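Local coordinates for protein serpin-12 (Manduca sexta, PDB 6CJ7) that is a serpin-family serine protease inhibitor that controls the prophenoloxidase activation system in the larval hemolymph of the insect, at residues N57-I62 against G291-I295; A96-S102 against T163-N169; A201-Q205 against L270-K274. Numbering follows the deposited sequence.

In the fold
Followed from the N terminus, the chain first passes through 57-62 in helix 56-66, whose partner, 291-295, comes 229 residues later; contact 1 thus closes a long loop that holds both other contacts. Within it, 96-102 pairs with 163-169 to form contact 2, closing a shorter loop in the large serpin sheet. Only then does contact 3 open at 201-205, to close at 270-274, so contacts 2 and 3 follow in series. Contact 1 joins helix 56-66 to the turn after helix 284-289, about 18 Å from contact 2 between centres. Contact 3, in the smaller C sheet, lies on the opposite side of the molecule's centre from both, about 43 Å from contact 1 and 38 Å from contact 2, centre to centre.

Contact 1: residues N57-I62 against G291-I295; sequences NTLDEI and GVSSI
Residues 57-62 form regular helix, phi near -60° and psi near -45°, and face a turn, 291-295, that tightens into a 3-10 segment at S293. The nearest CA pairs are E61-V292 (5.4 Å) and T58-S294 (5.7 Å). G291 has phi/psi of 89/14, where a CB would collide with the preceding carbonyl oxygen, so glycine suits the bend. E61, chi1 m and chi2 t, extends its carboxylate to the turn: E61 OE1 accepts hydrogen bonds from S294 N (3.0 Å) and S294 OG (2.7 Å). Serine fits because its p rotamer brings a short hydroxyl to the same oxygen as its own amide. Water 2 accepts from S293 N (2.9 Å) and donates weakly to E61 OE2 (3.4 Å), while water 1 donates to both E61 O (2.7 Å) and G291 O (2.8 Å). The hydroxyl of T58 has its main partner in the amide of E301. Beneath this polar layer, T58 CG2 and I62 CD1 meet I295 CG2 at 3.9 and 4.0 Å. A glutamate side chain and two waters thus join the helix to the turn. Around it, I62 also rests on Q51 of helix 40-51, V292 touches L287 of helix 284-289, and I295 exchanges a backbone hydrogen bond with V315, just ahead of strand 317-326.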
loop_
_atom_site.group_PDB
_atom_site.type_symbol
_atom_site.label_atom_id
_atom_site.label_comp_id
_atom_site.label_asym_id
_atom_site.label_seq_id
_atom_site.Cartn_x
_atom_site.Cartn_y
_atom_site.Cartn_z
ATOM N N ASN A 57 -4.793 3.823 -27.157
ATOM C CA ASN A 57 -5.848 3.371 -26.255
ATOM C C ASN A 57 -5.310 3.003 -24.875
ATOM O O ASN A 57 -6.017 3.167 -23.874
ATOM C CB ASN A 57 -6.594 2.178 -26.857
ATOM C CG ASN A 57 -7.681 1.649 -25.934
ATOM O OD1 ASN A 57 -7.651 0.488 -25.516
ATOM N ND2 ASN A 57 -8.640 2.507 -25.594
ATOM N N THR A 58 -4.070 2.508 -24.790
ATOM C CA THR A 58 -3.495 2.187 -23.485
ATOM C C THR A 58 -3.291 3.442 -22.649
ATOM O O THR A 58 -3.580 3.454 -21.445
ATOM C CB THR A 58 -2.172 1.441 -23.671
ATOM O OG1 THR A 58 -2.412 0.279 -24.488
ATOM C CG2 THR A 58 -1.576 0.999 -22.329
ATOM N N LEU A 59 -2.764 4.494 -23.265
ATOM C CA LEU A 59 -2.606 5.763 -22.565
ATOM C C LEU A 59 -3.953 6.307 -22.112
ATOM O O LEU A 59 -4.080 6.825 -20.995
ATOM C CB LEU A 59 -1.894 6.760 -23.482
ATOM C CG LEU A 59 -1.695 8.207 -23.003
ATOM C CD1 LEU A 59 -0.822 8.254 -21.728
ATOM C CD2 LEU A 59 -1.083 9.027 -24.120
ATOM N N ASP A 60 -4.972 6.191 -22.967
ATOM C CA ASP A 60 -6.309 6.677 -22.637
ATOM C C ASP A 60 -6.865 5.952 -21.413
ATOM O O ASP A 60 -7.364 6.587 -20.475
ATOM C CB ASP A 60 -7.235 6.498 -23.849
ATOM C CG ASP A 60 -8.688 6.837 -23.536
ATOM O OD1 ASP A 60 -9.000 8.027 -23.326
ATOM O OD2 ASP A 60 -9.529 5.911 -23.512
ATOM N N GLU A 61 -6.758 4.614 -21.398
ATOM C CA GLU A 61 -7.228 3.827 -20.259
ATOM C C GLU A 61 -6.525 4.233 -18.975
ATOM O O GLU A 61 -7.165 4.387 -17.928
ATOM C CB GLU A 61 -7.011 2.329 -20.516
ATOM C CG GLU A 61 -8.046 1.701 -21.443
ATOM C CD GLU A 61 -8.003 0.168 -21.478
ATOM O OE1 GLU A 61 -7.069 -0.441 -20.914
ATOM O OE2 GLU A 61 -8.919 -0.430 -22.084
ATOM N N ILE A 62 -5.198 4.366 -19.026
ATOM C CA ILE A 62 -4.456 4.680 -17.804
ATOM C C ILE A 62 -4.781 6.087 -17.326
ATOM O O ILE A 62 -4.963 6.324 -16.124
ATOM C CB ILE A 62 -2.950 4.500 -18.036
ATOM C CG1 ILE A 62 -2.635 3.033 -18.306
ATOM C CG2 ILE A 62 -2.149 5.007 -16.827
ATOM C CD1 ILE A 62 -1.200 2.816 -18.786
ATOM N N GLY A 291 -10.498 -1.222 -15.496
ATOM C CA GLY A 291 -10.462 -0.412 -16.702
ATOM C C GLY A 291 -9.111 -0.239 -17.356
ATOM O O GLY A 291 -8.970 0.641 -18.218
ATOM N N VAL A 292 -8.110 -1.042 -16.993
ATOM C CA VAL A 292 -6.797 -0.900 -17.618
ATOM C C VAL A 292 -6.365 -2.233 -18.215
ATOM O O VAL A 292 -5.170 -2.544 -18.268
ATOM C CB VAL A 292 -5.746 -0.364 -16.624
ATOM C CG1 VAL A 292 -6.092 1.061 -16.200
ATOM C CG2 VAL A 292 -5.640 -1.253 -15.405
ATOM N N SER A 293 -7.332 -3.018 -18.701
ATOM C CA SER A 293 -7.018 -4.348 -19.211
ATOM C C SER A 293 -6.070 -4.324 -20.409
ATOM O O SER A 293 -5.389 -5.325 -20.661
ATOM C CB SER A 293 -8.316 -5.079 -19.575
ATOM O OG SER A 293 -8.975 -4.441 -20.655
ATOM N N SER A 294 -5.994 -3.209 -21.147
ATOM C CA SER A 294 -5.166 -3.189 -22.351
ATOM C C SER A 294 -3.700 -3.474 -22.050
ATOM O O SER A 294 -2.992 -4.004 -22.919
ATOM C CB SER A 294 -5.297 -1.846 -23.081
ATOM O OG SER A 294 -4.813 -0.797 -22.274
ATOM N N ILE A 295 -3.223 -3.145 -20.843
ATOM C CA ILE A 295 -1.793 -3.275 -20.566
ATOM C C ILE A 295 -1.320 -4.718 -20.601
ATOM O O ILE A 295 -0.120 -4.957 -20.770
ATOM C CB ILE A 295 -1.377 -2.648 -19.216
ATOM C CG1 ILE A 295 -1.931 -3.464 -18.043
ATOM C CG2 ILE A 295 -1.791 -1.172 -19.120
ATOM C CD1 ILE A 295 -1.533 -2.876 -16.697
HETATM O O HOH W 1 -9.666 3.281 -17.751
HETATM O O HOH W 2 -10.046 -2.310 -19.420
#

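Contact 2: residues A96-S102 against T163-N169; sequences ANNVFLS and TQMVMVN
Two neighbouring strands of the large serpin A sheet pair antiparallel here, axes 4.7 Å apart and 171° between directions. At T163 and Q164 the second segment is still loop, yet Q164 O already accepts S102 N at 2.8 Å. M165 stands opposite L101 in a non-hydrogen-bonded pair; its CG packs on V99 CG1 (3.6 Å). V166 and F100 form a hydrogen-bonded pair, F100 N to V166 O 2.8 Å and V166 N to F100 O 2.9 Å. M167 opposes V99, its flexible CE filling the space by V99 CG2 (3.5 Å), and rests on L46 and L50 of helix 40-51. V168 bonds N98 both ways, N98 N to V168 O and V168 N to N98 O each 3.0 Å, and, being beta-branched, puts CG2 against the edge of the F100 ring, 3.5 Å from F100 CE1. F100 and N98 lie beneath helix 131-145. N169 shares the M167 face, where N169 ND2 donates to N97 OD1 at 2.9 Å.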
loop_
_atom_site.group_PDB
_atom_site.type_symbol
_atom_site.label_atom_id
_atom_site.label_comp_id
_atom_site.label_asym_id
_atom_site.label_seq_id
_atom_site.Cartn_x
_atom_site.Cartn_y
_atom_site.Cartn_z
ATOM N N ALA A 96 10.360 -0.802 -2.961
ATOM C CA ALA A 96 11.075 -1.444 -4.060
ATOM C C ALA A 96 10.182 -1.399 -5.292
ATOM O O ALA A 96 9.188 -2.130 -5.373
ATOM C CB ALA A 96 11.462 -2.882 -3.717
ATOM N N ASN A 97 10.539 -0.540 -6.247
ATOM C CA ASN A 97 9.800 -0.382 -7.495
ATOM C C ASN A 97 10.728 -0.724 -8.651
ATOM O O ASN A 97 11.863 -0.244 -8.696
ATOM C CB ASN A 97 9.270 1.056 -7.650
ATOM C CG ASN A 97 8.531 1.547 -6.410
ATOM O OD1 ASN A 97 7.507 0.979 -6.032
ATOM N ND2 ASN A 97 9.043 2.615 -5.790
ATOM N N ASN A 98 10.261 -1.559 -9.582
ATOM C CA ASN A 98 11.109 -1.853 -10.735
ATOM C C ASN A 98 10.258 -2.387 -11.876
ATOM O O ASN A 98 9.165 -2.926 -11.677
ATOM C CB ASN A 98 12.209 -2.871 -10.379
ATOM C CG ASN A 98 13.533 -2.604 -11.090
ATOM O OD1 ASN A 98 13.573 -2.208 -12.261
ATOM N ND2 ASN A 98 14.638 -2.846 -10.386
ATOM N N VAL A 99 10.789 -2.244 -13.085
ATOM C CA VAL A 99 10.205 -2.822 -14.294
ATOM C C VAL A 99 11.275 -3.726 -14.889
ATOM O O VAL A 99 12.323 -3.244 -15.336
ATOM C CB VAL A 99 9.776 -1.747 -15.304
ATOM C CG1 VAL A 99 9.112 -2.394 -16.528
ATOM C CG2 VAL A 99 8.852 -0.726 -14.671
ATOM N N PHE A 100 11.023 -5.032 -14.891
ATOM C CA PHE A 100 11.972 -6.004 -15.410
ATOM C C PHE A 100 11.559 -6.342 -16.835
ATOM O O PHE A 100 10.559 -7.032 -17.053
ATOM C CB PHE A 100 12.023 -7.238 -14.513
ATOM C CG PHE A 100 12.567 -6.946 -13.137
ATOM C CD1 PHE A 100 11.712 -6.749 -12.059
ATOM C CD2 PHE A 100 13.938 -6.853 -12.930
ATOM C CE1 PHE A 100 12.212 -6.467 -10.786
ATOM C CE2 PHE A 100 14.448 -6.567 -11.665
ATOM C CZ PHE A 100 13.582 -6.377 -10.594
ATOM N N LEU A 101 12.312 -5.815 -17.795
ATOM C CA LEU A 101 11.982 -5.897 -19.214
ATOM C C LEU A 101 12.854 -6.949 -19.890
ATOM O O LEU A 101 14.088 -6.876 -19.825
ATOM C CB LEU A 101 12.176 -4.541 -19.885
ATOM C CG LEU A 101 11.973 -4.533 -21.389
ATOM C CD1 LEU A 101 10.500 -4.701 -21.692
ATOM C CD2 LEU A 101 12.477 -3.204 -21.900
ATOM N N SER A 102 12.211 -7.903 -20.563
ATOM C CA SER A 102 12.938 -8.951 -21.264
ATOM C C SER A 102 13.981 -8.370 -22.209
ATOM O O SER A 102 13.735 -7.377 -22.896
ATOM C CB SER A 102 11.963 -9.818 -22.059
ATOM O OG SER A 102 12.626 -10.582 -23.044
ATOM N N THR A 163 8.095 -14.567 -21.346
ATOM C CA THR A 163 7.819 -13.419 -20.488
ATOM C C THR A 163 8.418 -12.159 -21.087
ATOM O O THR A 163 9.572 -12.156 -21.524
ATOM C CB THR A 163 8.399 -13.656 -19.092
ATOM O OG1 THR A 163 7.791 -14.831 -18.547
ATOM C CG2 THR A 163 8.159 -12.452 -18.163
ATOM N N GLN A 164 7.630 -11.088 -21.104
ATOM C CA GLN A 164 8.073 -9.820 -21.669
ATOM C C GLN A 164 8.402 -8.783 -20.611
ATOM O O GLN A 164 9.407 -8.075 -20.732
ATOM C CB GLN A 164 7.010 -9.260 -22.621
ATOM C CG GLN A 164 6.755 -10.202 -23.786
ATOM C CD GLN A 164 6.092 -9.530 -24.955
ATOM O OE1 GLN A 164 5.993 -10.121 -26.038
ATOM N NE2 GLN A 164 5.633 -8.304 -24.757
ATOM N N MET A 165 7.590 -8.678 -19.557
ATOM C CA MET A 165 7.752 -7.583 -18.613
ATOM C C MET A 165 7.149 -7.987 -17.278
ATOM O O MET A 165 5.989 -8.396 -17.227
ATOM C CB MET A 165 7.078 -6.301 -19.133
ATOM C CG MET A 165 7.476 -5.066 -18.372
ATOM S SD MET A 165 6.467 -3.638 -18.847
ATOM C CE MET A 165 6.172 -3.912 -20.570
ATOM N N VAL A 166 7.927 -7.855 -16.211
ATOM C CA VAL A 166 7.462 -8.117 -14.855
ATOM C C VAL A 166 7.567 -6.812 -14.084
ATOM O O VAL A 166 8.669 -6.276 -13.903
ATOM C CB VAL A 166 8.282 -9.218 -14.173
ATOM C CG1 VAL A 166 7.832 -9.371 -12.707
ATOM C CG2 VAL A 166 8.139 -10.528 -14.916
ATOM N N MET A 167 6.432 -6.299 -13.627
ATOM C CA MET A 167 6.416 -5.101 -12.809
ATOM C C MET A 167 6.301 -5.483 -11.337
ATOM O O MET A 167 5.460 -6.312 -10.974
ATOM C CB MET A 167 5.271 -4.195 -13.250
ATOM C CG MET A 167 5.317 -3.941 -14.775
ATOM S SD MET A 167 4.326 -2.539 -15.212
ATOM C CE MET A 167 5.359 -1.193 -14.644
ATOM N N VAL A 168 7.161 -4.900 -10.500
ATOM C CA VAL A 168 7.139 -5.145 -9.057
ATOM C C VAL A 168 7.076 -3.821 -8.311
ATOM O O VAL A 168 7.791 -2.862 -8.629
ATOM C CB VAL A 168 8.346 -5.984 -8.564
ATOM C CG1 VAL A 168 8.381 -7.319 -9.230
ATOM C CG2 VAL A 168 9.656 -5.252 -8.760
ATOM N N ASN A 169 6.198 -3.757 -7.316
ATOM C CA ASN A 169 6.103 -2.589 -6.446
ATOM C C ASN A 169 5.823 -3.117 -5.055
ATOM O O ASN A 169 4.755 -3.694 -4.817
ATOM C CB ASN A 169 5.011 -1.628 -6.904
ATOM C CG ASN A 169 5.298 -1.054 -8.276
ATOM O OD1 ASN A 169 4.948 -1.650 -9.311
ATOM N ND2 ASN A 169 5.969 0.102 -8.296
HETATM O O HOH W 3 6.648 -1.403 -11.505
#

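Contact 3: residues A201-Q205 against L270-K274; sequences ASFMQ and LELPK
Three backbone hydrogen bonds hold this antiparallel pair in the serpin C sheet: K274 N to S202 O at 2.8 Å, M204 N to L272 O at 2.9 Å, and L272 N to M204 O at 2.9 Å. The last two make M204-L272 a hydrogen-bonded pair, flanked by the non-hydrogen-bonded pairs F203-P273 (CA-CA 4.1 Å) and Q205-E271 (4.6 Å). The strands are strongly twisted, 143° between their directions, with axes 4.1 Å apart. Proline suits its non-hydrogen-bonded place, since no amide proton is needed toward 201-205. Weaker CA-H...O contacts fill in, P273 CA to S202 O, E271 CA to M204 O and Q205 CA to L270 O, all 3.3 Å. On one face, the aliphatic parts of Q205 and E271 lie side by side (CG to CG 3.9 Å), while Q205 OE1 bonds R189 of strand 187-192. On the face of M204 and L272, M204 CE touches L272 CD2 at 4.0 Å; M204 CG also lies 3.4 Å from CG of K274, whose NZ forms a salt bridge with E328. P273 CB lies over one face of the F203 ring, chi1 m, and the closest approach is F203 CE2 to P273 CG, 3.5 Å.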
loop_
_atom_site.group_PDB
_atom_site.type_symbol
_atom_site.label_atom_id
_atom_site.label_comp_id
_atom_site.label_asym_id
_atom_site.label_seq_id
_atom_site.Cartn_x
_atom_site.Cartn_y
_atom_site.Cartn_z
ATOM N N ALA A 201 -5.344 -12.066 21.759
ATOM C CA ALA A 201 -4.420 -11.167 21.083
ATOM C C ALA A 201 -3.724 -10.290 22.118
ATOM O O ALA A 201 -4.174 -10.151 23.264
ATOM C CB ALA A 201 -5.130 -10.290 20.033
ATOM N N SER A 202 -2.600 -9.709 21.704
ATOM C CA SER A 202 -1.798 -8.830 22.556
ATOM C C SER A 202 -2.206 -7.380 22.327
ATOM O O SER A 202 -1.878 -6.786 21.295
ATOM C CB SER A 202 -0.311 -9.022 22.271
ATOM O OG SER A 202 0.118 -10.302 22.696
ATOM N N PHE A 203 -2.894 -6.798 23.297
ATOM C CA PHE A 203 -3.379 -5.430 23.192
ATOM C C PHE A 203 -2.402 -4.483 23.877
ATOM O O PHE A 203 -2.192 -4.558 25.094
ATOM C CB PHE A 203 -4.771 -5.303 23.802
ATOM C CG PHE A 203 -5.842 -5.966 22.987
ATOM C CD1 PHE A 203 -6.142 -7.309 23.162
ATOM C CD2 PHE A 203 -6.547 -5.245 22.041
ATOM C CE1 PHE A 203 -7.134 -7.922 22.421
ATOM C CE2 PHE A 203 -7.536 -5.843 21.302
ATOM C CZ PHE A 203 -7.833 -7.192 21.492
ATOM N N MET A 204 -1.801 -3.603 23.089
ATOM C CA MET A 204 -1.057 -2.482 23.636
ATOM C C MET A 204 -2.036 -1.483 24.233
ATOM O O MET A 204 -3.144 -1.298 23.726
ATOM C CB MET A 204 -0.247 -1.825 22.523
ATOM C CG MET A 204 0.573 -2.825 21.778
ATOM S SD MET A 204 1.647 -2.007 20.572
ATOM C CE MET A 204 0.387 -1.380 19.434
ATOM N N GLN A 205 -1.634 -0.830 25.323
ATOM C CA GLN A 205 -2.556 0.042 26.035
ATOM C C GLN A 205 -1.864 1.337 26.433
ATOM O O GLN A 205 -0.705 1.327 26.856
ATOM C CB GLN A 205 -3.114 -0.631 27.299
ATOM C CG GLN A 205 -3.853 -1.917 27.058
ATOM C CD GLN A 205 -4.256 -2.570 28.358
ATOM O OE1 GLN A 205 -4.714 -3.712 28.381
ATOM N NE2 GLN A 205 -4.080 -1.846 29.452
ATOM N N LEU A 270 -6.888 3.900 25.072
ATOM C CA LEU A 270 -6.706 3.126 23.849
ATOM C C LEU A 270 -6.233 1.709 24.164
ATOM O O LEU A 270 -5.306 1.520 24.957
ATOM C CB LEU A 270 -5.693 3.841 22.950
ATOM C CG LEU A 270 -5.210 3.108 21.694
ATOM C CD1 LEU A 270 -6.329 3.009 20.677
ATOM C CD2 LEU A 270 -4.013 3.847 21.097
ATOM N N GLU A 271 -6.872 0.712 23.544
ATOM C CA GLU A 271 -6.391 -0.663 23.526
ATOM C C GLU A 271 -6.290 -1.074 22.069
ATOM O O GLU A 271 -7.312 -1.156 21.379
ATOM C CB GLU A 271 -7.320 -1.604 24.288
ATOM C CG GLU A 271 -7.434 -1.206 25.759
ATOM C CD GLU A 271 -8.322 -2.128 26.580
ATOM O OE1 GLU A 271 -8.713 -3.207 26.099
ATOM O OE2 GLU A 271 -8.642 -1.760 27.726
ATOM N N LEU A 272 -5.063 -1.322 21.609
ATOM C CA LEU A 272 -4.785 -1.573 20.190
ATOM C C LEU A 272 -4.010 -2.878 20.027
ATOM O O LEU A 272 -2.893 -2.981 20.528
ATOM C CB LEU A 272 -4.005 -0.392 19.584
ATOM C CG LEU A 272 -3.734 -0.485 18.086
ATOM C CD1 LEU A 272 -5.021 -0.297 17.302
ATOM C CD2 LEU A 272 -2.685 0.547 17.654
ATOM N N PRO A 273 -4.537 -3.892 19.319
ATOM C CA PRO A 273 -3.769 -5.129 19.136
ATOM C C PRO A 273 -2.502 -4.878 18.335
ATOM O O PRO A 273 -2.501 -4.176 17.319
ATOM C CB PRO A 273 -4.744 -6.038 18.376
ATOM C CG PRO A 273 -6.003 -5.318 18.229
ATOM C CD PRO A 273 -5.823 -3.884 18.575
ATOM N N LYS A 274 -1.406 -5.467 18.816
ATOM C CA LYS A 274 -0.215 -5.614 17.993
ATOM C C LYS A 274 -0.531 -6.473 16.784
ATOM O O LYS A 274 -1.229 -7.487 16.900
ATOM C CB LYS A 274 0.921 -6.304 18.772
ATOM C CG LYS A 274 1.574 -5.495 19.840
ATOM C CD LYS A 274 3.062 -5.809 19.900
ATOM C CE LYS A 274 3.365 -7.010 20.765
ATOM N NZ LYS A 274 4.836 -7.149 20.967
#